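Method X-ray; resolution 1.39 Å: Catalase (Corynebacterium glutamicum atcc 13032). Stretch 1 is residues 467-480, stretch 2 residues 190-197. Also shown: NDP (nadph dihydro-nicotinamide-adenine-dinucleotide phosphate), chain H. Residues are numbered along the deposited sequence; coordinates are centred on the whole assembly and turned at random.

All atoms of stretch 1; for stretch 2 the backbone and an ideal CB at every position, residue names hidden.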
# COMPACT_ATOMS: atom_id res chain seq x y z
N GLY A 467 34.34 -18.29 35.04
CA GLY A 467 33.71 -16.97 35.03
C GLY A 467 32.51 -16.92 34.10
O GLY A 467 31.46 -16.37 34.45
N GLU A 468 32.66 -17.51 32.91
CA GLU A 468 31.56 -17.60 31.96
C GLU A 468 30.40 -18.40 32.53
O GLU A 468 29.24 -18.04 32.36
CB GLU A 468 32.04 -18.19 30.64
CG GLU A 468 32.98 -17.27 29.86
CD GLU A 468 33.60 -17.95 28.65
OE1 GLU A 468 34.02 -19.12 28.77
OE2 GLU A 468 33.68 -17.31 27.57
N LYS A 469 30.72 -19.49 33.23
CA LYS A 469 29.69 -20.34 33.82
C LYS A 469 28.90 -19.59 34.89
O LYS A 469 27.67 -19.69 34.96
CB LYS A 469 30.31 -21.62 34.39
CG LYS A 469 30.83 -22.54 33.32
CD LYS A 469 31.81 -23.56 33.88
CE LYS A 469 31.09 -24.69 34.56
NZ LYS A 469 32.07 -25.69 35.09
N GLU A 470 29.61 -18.83 35.72
CA GLU A 470 28.96 -18.07 36.78
C GLU A 470 28.15 -16.90 36.22
O GLU A 470 26.99 -16.69 36.61
CB GLU A 470 29.98 -17.58 37.82
CG GLU A 470 29.40 -16.67 38.90
CD GLU A 470 28.46 -17.39 39.87
OE1 GLU A 470 28.43 -18.64 39.90
OE2 GLU A 470 27.76 -16.68 40.64
N ARG A 471 28.74 -16.14 35.30
CA ARG A 471 28.00 -15.04 34.67
C ARG A 471 26.75 -15.53 33.95
O ARG A 471 25.71 -14.87 33.99
CB ARG A 471 28.89 -14.23 33.73
CG ARG A 471 29.97 -13.43 34.45
CD ARG A 471 30.68 -12.45 33.52
NE ARG A 471 31.41 -13.13 32.47
CZ ARG A 471 32.64 -13.63 32.60
NH1 ARG A 471 33.28 -13.53 33.77
NH2 ARG A 471 33.23 -14.23 31.57
N LEU A 472 26.84 -16.70 33.32
CA LEU A 472 25.68 -17.31 32.66
C LEU A 472 24.53 -17.49 33.65
O LEU A 472 23.40 -17.08 33.36
CB LEU A 472 26.07 -18.66 32.05
CG LEU A 472 24.95 -19.51 31.45
CD1 LEU A 472 24.26 -18.80 30.27
CD2 LEU A 472 25.50 -20.85 31.01
N ALA A 473 24.80 -18.08 34.80
CA ALA A 473 23.76 -18.28 35.81
C ALA A 473 23.20 -16.95 36.30
O ALA A 473 21.99 -16.82 36.53
CB ALA A 473 24.31 -19.10 36.98
N ASP A 474 24.08 -15.97 36.47
CA ASP A 474 23.67 -14.65 36.94
C ASP A 474 22.78 -13.98 35.89
O ASP A 474 21.76 -13.38 36.24
CB ASP A 474 24.89 -13.78 37.22
CG ASP A 474 24.56 -12.61 38.14
OD1 ASP A 474 23.85 -12.82 39.15
OD2 ASP A 474 25.02 -11.49 37.85
N ASN A 475 23.17 -14.08 34.62
CA ASN A 475 22.39 -13.48 33.54
C ASN A 475 21.01 -14.11 33.43
O ASN A 475 20.01 -13.41 33.27
CB ASN A 475 23.12 -13.62 32.21
CG ASN A 475 24.42 -12.85 32.16
OD1 ASN A 475 24.65 -11.92 32.95
ND2 ASN A 475 25.28 -13.22 31.23
N ILE A 476 20.97 -15.44 33.49
CA ILE A 476 19.70 -16.15 33.41
C ILE A 476 18.77 -15.71 34.54
O ILE A 476 17.60 -15.38 34.30
CB ILE A 476 19.90 -17.67 33.49
CG1 ILE A 476 20.63 -18.20 32.24
CG2 ILE A 476 18.57 -18.37 33.70
CD1 ILE A 476 21.25 -19.59 32.43
N SER A 477 19.28 -15.68 35.76
CA SER A 477 18.45 -15.33 36.91
C SER A 477 17.95 -13.88 36.84
O SER A 477 16.85 -13.59 37.31
CB SER A 477 19.14 -15.65 38.25
OG SER A 477 20.41 -15.03 38.36
N ASN A 478 18.75 -12.98 36.24
CA ASN A 478 18.28 -11.62 35.97
C ASN A 478 17.13 -11.62 34.97
O ASN A 478 16.12 -10.94 35.17
CB ASN A 478 19.41 -10.74 35.43
CG ASN A 478 20.37 -10.29 36.52
OD1 ASN A 478 20.07 -10.36 37.70
ND2 ASN A 478 21.54 -9.80 36.11
N ALA A 479 17.28 -12.39 33.90
CA ALA A 479 16.27 -12.45 32.84
C ALA A 479 14.98 -13.12 33.32
O ALA A 479 13.93 -12.94 32.71
CB ALA A 479 16.83 -13.17 31.63
N MET A 480 15.05 -13.90 34.39
CA MET A 480 13.87 -14.55 34.95
C MET A 480 13.01 -13.63 35.80
O MET A 480 11.86 -13.96 36.10
CB MET A 480 14.28 -15.75 35.81
CG MET A 480 14.85 -16.91 35.02
SD MET A 480 15.65 -18.12 36.10
CE MET A 480 14.29 -18.71 37.11
N UNK A 190 19.36 -20.56 23.71
CA UNK A 190 19.14 -19.76 24.91
C UNK A 190 20.39 -19.77 25.80
O UNK A 190 20.74 -18.74 26.39
CB UNK A 190 17.93 -20.28 25.68
N UNK A 191 21.09 -20.90 25.86
CA UNK A 191 22.33 -20.97 26.63
C UNK A 191 23.38 -20.02 26.03
O UNK A 191 24.08 -19.31 26.76
CB UNK A 191 22.86 -22.40 26.66
N UNK A 192 23.48 -19.99 24.71
CA UNK A 192 24.38 -19.07 24.02
C UNK A 192 23.99 -17.61 24.27
O UNK A 192 24.83 -16.76 24.58
CB UNK A 192 24.38 -19.36 22.52
N UNK A 193 22.69 -17.33 24.15
CA UNK A 193 22.14 -15.99 24.33
C UNK A 193 22.35 -15.44 25.74
O UNK A 193 22.61 -14.25 25.94
CB UNK A 193 20.65 -16.00 24.00
N UNK A 194 22.20 -16.32 26.74
CA UNK A 194 22.25 -15.88 28.13
C UNK A 194 23.68 -15.75 28.65
O UNK A 194 23.90 -15.26 29.75
CB UNK A 194 21.47 -16.86 29.01
N UNK A 195 24.65 -16.17 27.84
CA UNK A 195 26.05 -16.04 28.21
C UNK A 195 26.61 -14.68 27.79
O UNK A 195 25.85 -13.76 27.45
CB UNK A 195 26.87 -17.17 27.58
N UNK A 196 27.93 -14.55 27.82
CA UNK A 196 28.57 -13.28 27.52
C UNK A 196 28.19 -12.79 26.12
O UNK A 196 28.06 -11.58 25.90
CB UNK A 196 30.09 -13.41 27.64
N UNK A 197 28.02 -13.72 25.18
CA UNK A 197 27.80 -13.35 23.78
C UNK A 197 26.42 -12.76 23.50
O UNK A 197 26.18 -12.25 22.40
CB UNK A 197 28.01 -14.58 22.89
PA NDP H . 35.27 -26.45 20.27
O1A NDP H . 36.08 -26.38 21.50
O2A NDP H . 36.06 -26.86 19.07
O5B NDP H . 34.61 -25.00 20.02
C5B NDP H . 33.97 -24.33 21.07
C4B NDP H . 33.42 -23.04 20.48
O4B NDP H . 32.72 -22.33 21.49
C3B NDP H . 34.55 -22.14 19.97
O3B NDP H . 34.19 -21.59 18.72
C2B NDP H . 34.64 -21.09 21.05
O2B NDP H . 35.19 -19.85 20.65
C1B NDP H . 33.18 -21.00 21.47
N9A NDP H . 32.97 -20.24 22.73
C8A NDP H . 33.92 -19.88 23.65
N7A NDP H . 33.33 -19.18 24.64
C5A NDP H . 32.00 -19.08 24.35
C6A NDP H . 30.94 -18.47 25.02
N6A NDP H . 31.18 -17.56 25.97
N1A NDP H . 29.68 -18.54 24.49
C2A NDP H . 29.47 -19.21 23.29
N3A NDP H . 30.52 -19.81 22.63
C4A NDP H . 31.77 -19.74 23.16
O3 NDP H . 34.01 -27.44 20.54
PN NDP H . 32.86 -27.80 19.47
O1N NDP H . 33.11 -27.11 18.17
O2N NDP H . 32.70 -29.28 19.52
O5D NDP H . 31.54 -27.16 20.13
C5D NDP H . 31.32 -27.26 21.52
C4D NDP H . 30.22 -26.30 21.93
O4D NDP H . 30.64 -24.98 21.65
C3D NDP H . 28.95 -26.54 21.12
O3D NDP H . 28.08 -27.44 21.78
C2D NDP H . 28.38 -25.14 20.98
O2D NDP H . 27.49 -24.89 22.03
C1D NDP H . 29.57 -24.20 21.15
N1N NDP H . 29.95 -23.56 19.87
C2N NDP H . 30.09 -24.33 18.76
C3N NDP H . 30.45 -23.81 17.53
C7N NDP H . 30.55 -24.74 16.37
O7N NDP H . 30.29 -24.25 15.09
N7N NDP H . 30.85 -26.02 16.57
C4N NDP H . 30.73 -22.33 17.33
C5N NDP H . 30.55 -21.57 18.62
C6N NDP H . 30.18 -22.20 19.80
P2B NDP H . 36.76 -19.54 20.86
O1X NDP H . 37.08 -19.74 22.33
O2X NDP H . 37.55 -20.49 19.99
O3X NDP H . 36.99 -18.10 20.44

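The two segments meet nearly at right angles, their helix axes approaching to 9.7 Å with 97° between their directions, so a few positions of the shorter segment carry most of the contact.

Position 190 lies in helical backbone with its CA-to-CB bond sideways to the long helix, and an ideal CB finds nothing of that helix within 5.5 Å. The contact therefore scarcely restricts the choice; the residue is Val190, whose carbonyl accepts the helical bond from the amide of position 194.

At position 191 the bond is again sideways, but the ideal CB comes 5.3 Å from Leu472 CD1. A small or medium side chain with an apolar branch, such as valine, threonine or isoleucine, could brush the leucine. The residue is Thr191: its CG2 lies 4.1 Å from Leu472 CD2, while OG1 is bonded elsewhere in the structure.

Positions 192 and 193 point away from the long helix, which offers them no guidance. The bound nucleotide's adenine lies near the former, making an aromatic or apolar residue plausible; it is Tyr192, with CE2 3.5 Å from NDP C2A. The other is Leu193, which makes no contact with the long helix.

At position 194 the CA-to-CB bond points toward the long helix. Its ideal CB is 3.6 Å from both Ile476 CG1 and Leu472 CD1, and beyond it the surface runs on to Ala479. A long, flexible apolar chain would suit this groove; leucine or methionine are natural candidates. Met194 occupies it, a knob among Leu472, Asn475, Ile476 and Ala479. With chi1 and chi2 both m, the chain extends far enough for CE to reach 3.9 Å from Ala479 CB. Its backbone contributes as well: Asn475 ND2 donates to Met194 O at 2.9 Å, a bond available whatever the side chain.

Position 195 sits where the CA traces come closest, its CA 4.6 Å from Leu472 CA. Its phi/psi of -87/-166 do not demand glycine, and an ideal CB, 4.1 Å from Leu472 CD1, has room, so alanine or serine would also be reasonable. Gly195 is found here, its N packed 3.6 Å from Leu472 CD1.

Position 196 points toward the long helix, with Arg471 NE 5.0 Å from the ideal CB. The guanidinium calls for an acidic side chain, and the short distance favours aspartate, although Glu468 OE2, 5.3 Å from the same CB, adds an opposing charge. Asp196 forms a two-pronged salt bridge: Arg471 NE donates to OD1 at 3.0 Å and Arg471 NH2 to OD2 at 2.9 Å. Two waters donate to OD1, one also accepting from Asn475 ND2 and the other also donating to Glu468 O. Glu468 OE2 remains 4.1 Å from Asp196 OD2 but accepts from NDP N6A at 3.0 Å.

Position 197 is beyond reach of the long helix, but the nucleotide's adenosine and phosphate would suit a long basic chain. Arg197 lays its guanidinium with one face toward NDP N9A; NH1 donates to Tyr192 OH at 3.1 Å, and NH2 makes a weak bond to NDP O2B at 3.2 Å.

Stretch 2 190-197: VTYLMGDR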
# COMPACT_ATOMS: atom_id res chain seq x y z
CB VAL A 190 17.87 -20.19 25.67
CG1 VAL A 190 17.73 -19.41 26.96
CG2 VAL A 190 16.64 -19.96 24.79
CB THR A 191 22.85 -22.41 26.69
OG1 THR A 191 21.85 -23.24 27.29
CG2 THR A 191 24.13 -22.50 27.52
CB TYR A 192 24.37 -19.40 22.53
CG TYR A 192 25.41 -18.76 21.65
CD1 TYR A 192 25.25 -17.47 21.16
CD2 TYR A 192 26.53 -19.48 21.24
CE1 TYR A 192 26.19 -16.89 20.32
CE2 TYR A 192 27.48 -18.91 20.39
CZ TYR A 192 27.30 -17.62 19.94
OH TYR A 192 28.25 -17.07 19.10
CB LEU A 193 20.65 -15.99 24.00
CG LEU A 193 19.85 -14.72 24.33
CD1 LEU A 193 20.28 -13.54 23.46
CD2 LEU A 193 18.35 -14.99 24.23
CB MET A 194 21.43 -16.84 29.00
CG MET A 194 19.93 -16.73 28.76
SD MET A 194 19.27 -15.18 29.38
CE MET A 194 17.78 -15.04 28.39
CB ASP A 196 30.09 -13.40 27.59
CG ASP A 196 30.61 -13.65 28.99
OD1 ASP A 196 29.86 -13.52 29.98
OD2 ASP A 196 31.81 -13.96 29.10
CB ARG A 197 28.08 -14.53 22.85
CG ARG A 197 29.53 -14.96 22.88
CD ARG A 197 29.83 -15.98 21.82
NE ARG A 197 31.23 -16.37 21.89
CZ ARG A 197 31.82 -17.13 20.98
NH1 ARG A 197 31.14 -17.58 19.94
NH2 ARG A 197 33.10 -17.44 21.12
O HOH W 1 27.83 -11.79 30.74
O HOH W 2 28.47 -16.12 30.47
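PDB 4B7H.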